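Local structure of Ice-binding protein (Leucosporidium, 3UYU) at residues A[113-118]-A[142-147]; A[126-131]-A[150-155]; A[204-209]-A[220-225]. The protein binds to the surface of ice crystals and inhibits their growth, conferring freeze tolerance with a low thermal hysteresis activity. The protein carries 2 engineered substitutions. All coordinates share one frame; numbering follows the deposited sequence.

Contact 1: residues A[113-118]-A[142-147]; sequences QTLVPG and WVFQIA
W142 meets the corner at L115-G118 in a mixed polar and aromatic contact between neighbouring coils of the right-handed beta-helix, where the chain leaves strand 113-115 for strand 118-122. The indole rises from strand 142-146 and slides alongside P117, with P117 CA 3.7 Å from the centroid of the five-membered ring and over its face, a CH-pi contact. Farther out, P117 CG rests 3.8 Å from W142 CZ2. At the ring's edge, W142 NE1 donates to L115 O (3.1 Å); the oxygen lies almost in the indole plane, while the donor sits well above the plane of the carbonyl. One parallel bridge pairs G118 with W142, and V143 N donates to G118 O at 3.2 Å. Besides these, L115 CD1 approaches F144 CE2 at 3.6 Å, and F171 stacks on the F144 ring. A leucine in place of W142 would probably leave L115 O without this donor and P117 without a flat surface to lie on. Because one ring supplies both the N-H and the face, the buried indole ties the corner to the next coil by its edge and its broad side together.

Contact 2: residues A[126-131]-A[150-155]; sequences VSVPTD and LSMADG. Engineered in segment 150-155: M152 (natural residue Leu).
L150 turns CG anti to its backbone N (chi1 -162°), and V126 places CG1 in the same way (chi1 171°). The two side chains lie side by side, pointing the same way, and L150 CD2 is 3.9 Å from V126 CG1. The same methyl reaches on to V128, passing 4.1 Å from V128 CG2. Farther along the strand, the engineered selenomethionine M152 (leucine in the natural protein) brings CG 4.2 Å from V128 CB. V126, V128, L150 and M152 all face the hydrophobic interior, where F185 meets both L150 and M152.

Strands 126-128 and 150-152 run parallel as adjacent rungs of one flat face of the right-handed beta-helix. V126 pairs with L150, S127 with S151 and V128 with M152. The ladder alternates in the parallel manner: S151 N donates to V126 O, V128 N to S151 O at 2.9 Å, and A153 N to V128 O. The last of these, on the C-terminal side of the V128-M152 pair, is nearly straight at the hydrogen (178°) although its donor is tilted from the carbonyl plane.

S127 and S151 point to the other face of this sheet. S127 is inferred to belong to the ice-binding site. A water donates to V126 O at 2.8 Å and is also hydrogen-bonded to S151 OG, so V126 O is gripped by both this water and the amide of S151. Past the strands the chains stay close, A153 CB packing 3.9 Å from P129 CA. The D131 carboxylate turns back toward the later coil, where its OD1 takes the amide N-H of A157, while T130 OG1 donates to D131 O and is also bonded to the backbone of D112.

Contact 3: residues A[204-209]-A[220-225]; sequences NGRVLS and VNSPFV
S222 OG is held by two partners, a water that donates to it at 2.8 Å and, beyond the two segments, L31 O. The same water accepts from R206 NH1 at 3.2 Å, lying at the edge of the guanidinium in its plane, and it adds a weak bond to P223 O. R206 NH1 also bonds F14 O, so two oxygens share this nitrogen. The arginine chain is extended from CG to NE; beyond it, P223 CD lies over one guanidinium face, toward the rim, 3.6 Å from R206 NH2. Two oxygens on NH1 and a proline against the face probably leave the head little freedom to turn.

The contact forms where the beta-helix rounds a corner at N204 and G205, beside strand 219-221, the final strand in the sequence. N204 bridges N221 in parallel, and G205 N donates to N221 O at 3.0 Å. With phi 147° and psi -145°, G205 has a backbone in which a side chain would collide with the carbonyl oxygen before it. Its own oxygen lies 3.2 Å from S222 CA, a CA-H...O contact. Side by side on the same face of the sheet, the N204 and N221 amides have planes 22° apart, with N204 OD1 3.4 Å from N221 OD1. These two acceptors do not bond each other; N204 ND2 instead donates to the carboxylate of E186.

In the fold
Contacts 1 and 2 belong to the same end of the beta-helix and interleave along the chain, their segments alternating in sequence. Their centres are 14 Å apart, yet they touch where I146 CG1 packs 3.8 Å from V126 CG2. Contact 3 comes later in the chain, with its centre about 19 Å from that of contact 1 and 20 Å from that of contact 2, and touches neither; strands 142-146 and 202-209 are nevertheless linked through 169-173 and 188-191. For ice binding, contact 2 holds S127, an inferred site residue, whereas in contact 3 the V220 side chain is about 11 Å from that of A214, another. Contact 1 lies away from these sites.

Contact 1: residues A[113-118]-A[142-147]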
loop_
_atom_site.group_PDB
_atom_site.type_symbol
_atom_site.label_atom_id
_atom_site.label_comp_id
_atom_site.label_asym_id
_atom_site.label_seq_id
_atom_site.Cartn_x
_atom_site.Cartn_y
_atom_site.Cartn_z
ATOM N N GLN A 113 22.237 -27.059 -11.407
ATOM C CA GLN A 113 22.423 -25.702 -11.924
ATOM C C GLN A 113 22.993 -24.694 -10.951
ATOM O O GLN A 113 22.802 -24.804 -9.705
ATOM C CB GLN A 113 21.085 -25.106 -12.420
ATOM C CG GLN A 113 20.562 -25.751 -13.710
ATOM C CD GLN A 113 21.245 -25.248 -14.975
ATOM O OE1 GLN A 113 22.020 -24.281 -14.995
ATOM N NE2 GLN A 113 20.931 -25.936 -16.072
ATOM N N THR A 114 23.775 -23.791 -11.506
ATOM C CA THR A 114 24.241 -22.620 -10.755
ATOM C C THR A 114 23.796 -21.420 -11.543
ATOM O O THR A 114 24.194 -21.272 -12.693
ATOM C CB THR A 114 25.768 -22.616 -10.622
ATOM O OG1 THR A 114 26.191 -23.709 -9.835
ATOM C CG2 THR A 114 26.285 -21.296 -10.038
ATOM N N LEU A 115 22.971 -20.556 -10.954
ATOM C CA LEU A 115 22.309 -19.527 -11.740
ATOM C C LEU A 115 22.895 -18.166 -11.478
ATOM O O LEU A 115 22.903 -17.694 -10.335
ATOM C CB LEU A 115 20.817 -19.518 -11.444
ATOM C CG LEU A 115 20.089 -20.832 -11.629
ATOM C CD1 LEU A 115 18.647 -20.561 -11.261
ATOM C CD2 LEU A 115 20.251 -21.232 -13.087
ATOM N N VAL A 116 23.447 -17.559 -12.507
ATOM C CA VAL A 116 23.838 -16.166 -12.445
ATOM C C VAL A 116 22.625 -15.228 -12.339
ATOM O O VAL A 116 21.488 -15.593 -12.752
ATOM C CB VAL A 116 24.745 -15.714 -13.620
ATOM C CG1 VAL A 116 25.936 -16.625 -13.723
ATOM C CG2 VAL A 116 23.967 -15.664 -14.941
ATOM N N PRO A 117 22.817 -14.003 -11.842
ATOM C CA PRO A 117 21.692 -13.018 -11.832
ATOM C C PRO A 117 21.043 -12.749 -13.188
ATOM O O PRO A 117 21.724 -12.822 -14.225
ATOM C CB PRO A 117 22.337 -11.704 -11.290
ATOM C CG PRO A 117 23.511 -12.256 -10.426
ATOM C CD PRO A 117 24.072 -13.362 -11.388
ATOM N N GLY A 118 19.743 -12.524 -13.184
ATOM C CA GLY A 118 19.098 -12.188 -14.466
ATOM C C GLY A 118 17.650 -12.576 -14.446
ATOM O O GLY A 118 17.078 -12.939 -13.398
ATOM N N TRP A 142 17.366 -11.675 -9.149
ATOM C CA TRP A 142 16.908 -12.794 -9.985
ATOM C C TRP A 142 15.362 -12.733 -10.036
ATOM O O TRP A 142 14.726 -12.594 -9.013
ATOM C CB TRP A 142 17.221 -14.135 -9.319
ATOM C CG TRP A 142 18.677 -14.567 -9.316
ATOM C CD1 TRP A 142 19.282 -15.457 -10.182
ATOM C CD2 TRP A 142 19.679 -14.179 -8.359
ATOM N NE1 TRP A 142 20.609 -15.646 -9.801
ATOM C CE2 TRP A 142 20.872 -14.878 -8.702
ATOM C CE3 TRP A 142 19.693 -13.313 -7.249
ATOM C CZ2 TRP A 142 22.084 -14.736 -7.979
ATOM C CZ3 TRP A 142 20.895 -13.168 -6.517
ATOM C CH2 TRP A 142 22.097 -13.875 -6.932
ATOM N N VAL A 143 14.789 -12.920 -11.229
ATOM C CA VAL A 143 13.344 -13.150 -11.349
ATOM C C VAL A 143 13.135 -14.310 -12.262
ATOM O O VAL A 143 13.768 -14.336 -13.347
ATOM C CB VAL A 143 12.607 -11.907 -11.941
ATOM C CG1 VAL A 143 11.119 -12.300 -12.323
ATOM C CG2 VAL A 143 12.701 -10.755 -10.973
ATOM N N PHE A 144 12.312 -15.262 -11.813
ATOM C CA PHE A 144 11.818 -16.430 -12.608
ATOM C C PHE A 144 10.386 -16.205 -13.007
ATOM O O PHE A 144 9.551 -15.865 -12.173
ATOM C CB PHE A 144 11.949 -17.710 -11.750
ATOM C CG PHE A 144 13.369 -17.844 -11.226
ATOM C CD1 PHE A 144 13.771 -17.160 -10.058
ATOM C CD2 PHE A 144 14.352 -18.441 -12.003
ATOM C CE1 PHE A 144 15.152 -17.185 -9.656
ATOM C CE2 PHE A 144 15.683 -18.502 -11.598
ATOM C CZ PHE A 144 16.105 -17.860 -10.440
ATOM N N GLN A 145 10.150 -16.313 -14.317
ATOM C CA GLN A 145 8.792 -16.208 -14.873
ATOM C C GLN A 145 8.386 -17.576 -15.401
ATOM O O GLN A 145 9.003 -18.050 -16.385
ATOM C CB GLN A 145 8.757 -15.202 -16.017
ATOM C CG GLN A 145 9.279 -13.803 -15.682
ATOM C CD GLN A 145 9.382 -12.927 -16.909
ATOM O OE1 GLN A 145 9.887 -13.378 -17.971
ATOM N NE2 GLN A 145 8.992 -11.657 -16.777
ATOM N N ILE A 146 7.505 -18.245 -14.667
ATOM C CA ILE A 146 7.150 -19.652 -14.960
ATOM C C ILE A 146 5.658 -19.694 -15.279
ATOM O O ILE A 146 4.819 -19.449 -14.397
ATOM C CB ILE A 146 7.461 -20.546 -13.721
ATOM C CG1 ILE A 146 8.987 -20.484 -13.400
ATOM C CG2 ILE A 146 7.038 -21.973 -13.980
ATOM C CD1 ILE A 146 9.390 -21.003 -12.070
ATOM N N ALA A 147 5.345 -20.014 -16.542
ATOM C CA ALA A 147 3.948 -20.062 -16.950
ATOM C C ALA A 147 3.201 -21.225 -16.360
ATOM O O ALA A 147 1.976 -21.116 -16.128
ATOM C CB ALA A 147 3.816 -20.046 -18.483
#

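Contact 2: residues A[126-131]-A[150-155]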
loop_
_atom_site.group_PDB
_atom_site.type_symbol
_atom_site.label_atom_id
_atom_site.label_comp_id
_atom_site.label_asym_id
_atom_site.label_seq_id
_atom_site.Cartn_x
_atom_site.Cartn_y
_atom_site.Cartn_z
ATOM N N VAL A 126 8.317 -25.892 -14.376
ATOM C CA VAL A 126 9.743 -26.024 -14.001
ATOM C C VAL A 126 9.868 -27.057 -12.855
ATOM O O VAL A 126 9.119 -27.038 -11.874
ATOM C CB VAL A 126 10.366 -24.610 -13.681
ATOM C CG1 VAL A 126 11.810 -24.738 -13.061
ATOM C CG2 VAL A 126 10.418 -23.728 -14.887
ATOM N N SER A 127 10.861 -27.957 -12.957
ATOM C CA SER A 127 11.142 -28.917 -11.880
ATOM C C SER A 127 12.609 -28.757 -11.469
ATOM O O SER A 127 13.429 -28.359 -12.280
ATOM C CB SER A 127 10.882 -30.386 -12.290
ATOM O OG SER A 127 11.772 -30.775 -13.318
ATOM N N VAL A 128 12.872 -29.049 -10.201
ATOM C CA VAL A 128 14.195 -28.851 -9.615
ATOM C C VAL A 128 14.511 -30.205 -8.924
ATOM O O VAL A 128 14.169 -30.435 -7.775
ATOM C CB VAL A 128 14.225 -27.627 -8.654
ATOM C CG1 VAL A 128 15.629 -27.342 -8.249
ATOM C CG2 VAL A 128 13.537 -26.357 -9.292
ATOM N N PRO A 129 15.126 -31.150 -9.682
ATOM C CA PRO A 129 15.381 -32.492 -9.144
ATOM C C PRO A 129 16.592 -32.610 -8.195
ATOM O O PRO A 129 16.775 -33.637 -7.544
ATOM C CB PRO A 129 15.612 -33.326 -10.401
ATOM C CG PRO A 129 16.183 -32.328 -11.409
ATOM C CD PRO A 129 15.465 -31.011 -11.119
ATOM N N THR A 130 17.423 -31.559 -8.139
ATOM C CA THR A 130 18.667 -31.546 -7.355
ATOM C C THR A 130 18.793 -30.209 -6.622
ATOM O O THR A 130 17.957 -29.288 -6.760
ATOM C CB THR A 130 19.924 -31.684 -8.221
ATOM O OG1 THR A 130 20.068 -30.501 -9.019
ATOM C CG2 THR A 130 19.821 -32.933 -9.148
ATOM N N ASP A 131 19.845 -30.071 -5.824
ATOM C CA ASP A 131 20.149 -28.756 -5.278
ATOM C C ASP A 131 20.326 -27.701 -6.354
ATOM O O ASP A 131 20.695 -28.018 -7.491
ATOM C CB ASP A 131 21.477 -28.831 -4.447
ATOM C CG ASP A 131 21.343 -29.701 -3.204
ATOM O OD1 ASP A 131 20.250 -30.146 -2.787
ATOM O OD2 ASP A 131 22.406 -30.037 -2.616
ATOM N N LEU A 150 5.624 -25.119 -10.481
ATOM C CA LEU A 150 6.997 -25.226 -10.008
ATOM C C LEU A 150 7.063 -26.362 -8.974
ATOM O O LEU A 150 6.283 -26.415 -8.032
ATOM C CB LEU A 150 7.389 -23.910 -9.354
ATOM C CG LEU A 150 8.873 -23.570 -9.132
ATOM C CD1 LEU A 150 9.189 -22.669 -7.872
ATOM C CD2 LEU A 150 10.011 -24.304 -9.684
ATOM N N SER A 151 8.014 -27.288 -9.116
ATOM C CA SER A 151 8.112 -28.403 -8.150
ATOM C C SER A 151 9.549 -28.606 -7.808
ATOM O O SER A 151 10.401 -28.550 -8.708
ATOM C CB SER A 151 7.723 -29.781 -8.751
ATOM O OG SER A 151 6.628 -29.737 -9.631
HETATM N N MSE A 152 9.789 -28.856 -6.528
HETATM C CA MSE A 152 11.158 -29.156 -5.990
HETATM C C MSE A 152 11.100 -30.557 -5.442
HETATM O O MSE A 152 10.208 -30.872 -4.627
HETATM C CB MSE A 152 11.549 -28.236 -4.818
HETATM C CG MSE A 152 12.036 -26.890 -5.174
HETATM SE SE MSE A 152 12.460 -26.017 -3.448
HETATM C CE MSE A 152 14.233 -26.797 -3.060
ATOM N N ALA A 153 12.063 -31.375 -5.884
ATOM C CA ALA A 153 12.077 -32.777 -5.415
ATOM C C ALA A 153 12.387 -32.858 -3.900
ATOM O O ALA A 153 12.929 -31.919 -3.286
ATOM C CB ALA A 153 13.085 -33.612 -6.183
ATOM N N ASP A 154 11.924 -33.947 -3.272
ATOM C CA ASP A 154 12.167 -34.168 -1.857
ATOM C C ASP A 154 13.636 -33.971 -1.561
ATOM O O ASP A 154 14.459 -34.510 -2.246
ATOM C CB ASP A 154 11.798 -35.613 -1.411
ATOM C CG ASP A 154 10.325 -35.889 -1.480
ATOM O OD1 ASP A 154 9.551 -34.948 -1.754
ATOM O OD2 ASP A 154 9.914 -37.056 -1.243
ATOM N N GLY A 155 13.917 -33.258 -0.501
ATOM C CA GLY A 155 15.259 -33.060 -0.016
ATOM C C GLY A 155 16.209 -32.117 -0.748
ATOM O O GLY A 155 17.366 -31.992 -0.314
HETATM O O HOH W 1 6.924 -28.708 -12.226
#

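Contact 3: residues A[204-209]-A[220-225]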
loop_
_atom_site.group_PDB
_atom_site.type_symbol
_atom_site.label_atom_id
_atom_site.label_comp_id
_atom_site.label_asym_id
_atom_site.label_seq_id
_atom_site.Cartn_x
_atom_site.Cartn_y
_atom_site.Cartn_z
ATOM N N ASN A 204 13.206 -19.775 3.433
ATOM C CA ASN A 204 13.577 -18.470 3.922
ATOM C C ASN A 204 13.215 -17.464 2.840
ATOM O O ASN A 204 13.729 -17.501 1.729
ATOM C CB ASN A 204 15.096 -18.344 4.212
ATOM C CG ASN A 204 15.589 -19.286 5.317
ATOM O OD1 ASN A 204 14.891 -19.646 6.261
ATOM N ND2 ASN A 204 16.869 -19.601 5.221
ATOM N N GLY A 205 12.298 -16.582 3.220
ATOM C CA GLY A 205 11.610 -15.753 2.154
ATOM C C GLY A 205 10.191 -15.490 2.621
ATOM O O GLY A 205 9.929 -15.269 3.812
ATOM N N ARG A 206 9.258 -15.463 1.639
ATOM C CA ARG A 206 7.850 -15.311 1.882
ATOM C C ARG A 206 7.047 -16.095 0.839
ATOM O O ARG A 206 7.549 -16.383 -0.250
ATOM C CB ARG A 206 7.439 -13.838 1.668
ATOM C CG ARG A 206 8.240 -12.859 2.367
ATOM C CD ARG A 206 7.702 -11.526 1.681
ATOM N NE ARG A 206 8.738 -10.661 2.047
ATOM C CZ ARG A 206 8.889 -10.224 3.277
ATOM N NH1 ARG A 206 8.013 -10.575 4.259
ATOM N NH2 ARG A 206 9.897 -9.438 3.582
ATOM N N VAL A 207 5.788 -16.395 1.204
ATOM C CA VAL A 207 4.845 -17.093 0.341
ATOM C C VAL A 207 3.598 -16.210 0.124
ATOM O O VAL A 207 2.904 -15.911 1.068
ATOM C CB VAL A 207 4.442 -18.464 0.913
ATOM C CG1 VAL A 207 3.496 -19.201 -0.037
ATOM C CG2 VAL A 207 5.727 -19.322 1.147
ATOM N N LEU A 208 3.394 -15.832 -1.128
ATOM C CA LEU A 208 2.297 -14.883 -1.475
ATOM C C LEU A 208 1.455 -15.607 -2.494
ATOM O O LEU A 208 1.878 -15.728 -3.610
ATOM C CB LEU A 208 2.883 -13.581 -2.008
ATOM C CG LEU A 208 3.941 -12.872 -1.064
ATOM C CD1 LEU A 208 4.464 -11.603 -1.686
ATOM C CD2 LEU A 208 3.300 -12.427 0.240
ATOM N N SER A 209 0.252 -16.072 -2.111
ATOM C CA SER A 209 -0.538 -16.847 -3.075
ATOM C C SER A 209 -1.893 -16.217 -3.355
ATOM O O SER A 209 -2.560 -15.799 -2.394
ATOM C CB SER A 209 -0.810 -18.241 -2.475
ATOM O OG SER A 209 -1.815 -18.907 -3.269
ATOM N N VAL A 220 8.788 -21.510 7.756
ATOM C CA VAL A 220 8.950 -20.308 6.915
ATOM C C VAL A 220 9.576 -19.216 7.750
ATOM O O VAL A 220 8.994 -18.834 8.761
ATOM C CB VAL A 220 7.576 -19.788 6.368
ATOM C CG1 VAL A 220 7.849 -18.475 5.552
ATOM C CG2 VAL A 220 6.959 -20.839 5.483
ATOM N N ASN A 221 10.791 -18.755 7.372
ATOM C CA ASN A 221 11.433 -17.650 8.097
ATOM C C ASN A 221 11.482 -16.461 7.186
ATOM O O ASN A 221 12.181 -16.463 6.176
ATOM C CB ASN A 221 12.888 -18.041 8.539
ATOM C CG ASN A 221 12.899 -19.204 9.508
ATOM O OD1 ASN A 221 13.854 -20.046 9.465
ATOM N ND2 ASN A 221 11.924 -19.292 10.373
ATOM N N SER A 222 10.701 -15.409 7.568
ATOM C CA SER A 222 10.643 -14.161 6.741
ATOM C C SER A 222 11.544 -13.112 7.397
ATOM O O SER A 222 11.823 -13.189 8.580
ATOM C CB SER A 222 9.150 -13.715 6.568
ATOM O OG SER A 222 8.696 -13.186 7.814
ATOM N N PRO A 223 12.030 -12.131 6.620
ATOM C CA PRO A 223 12.800 -10.970 7.144
ATOM C C PRO A 223 12.051 -10.166 8.240
ATOM O O PRO A 223 10.808 -10.012 8.251
ATOM C CB PRO A 223 12.968 -10.110 5.881
ATOM C CG PRO A 223 12.969 -11.113 4.764
ATOM C CD PRO A 223 11.824 -12.061 5.173
ATOM N N PHE A 224 12.842 -9.700 9.195
ATOM C CA PHE A 224 12.447 -8.750 10.243
ATOM C C PHE A 224 11.773 -7.517 9.650
ATOM O O PHE A 224 12.197 -7.006 8.618
ATOM C CB PHE A 224 13.751 -8.333 10.967
ATOM C CG PHE A 224 13.562 -7.267 12.024
ATOM C CD1 PHE A 224 12.969 -7.571 13.258
ATOM C CD2 PHE A 224 14.002 -5.956 11.785
ATOM C CE1 PHE A 224 12.783 -6.537 14.258
ATOM C CE2 PHE A 224 13.821 -4.954 12.745
ATOM C CZ PHE A 224 13.211 -5.240 13.979
ATOM N N VAL A 225 10.740 -7.049 10.338
ATOM C CA VAL A 225 10.011 -5.863 9.894
ATOM C C VAL A 225 10.293 -4.811 10.964
ATOM O O VAL A 225 9.840 -4.961 12.129
ATOM C CB VAL A 225 8.483 -6.150 9.825
ATOM C CG1 VAL A 225 7.735 -4.914 9.376
ATOM C CG2 VAL A 225 8.157 -7.273 8.833
HETATM O O HOH W 2 7.568 -10.687 7.466
#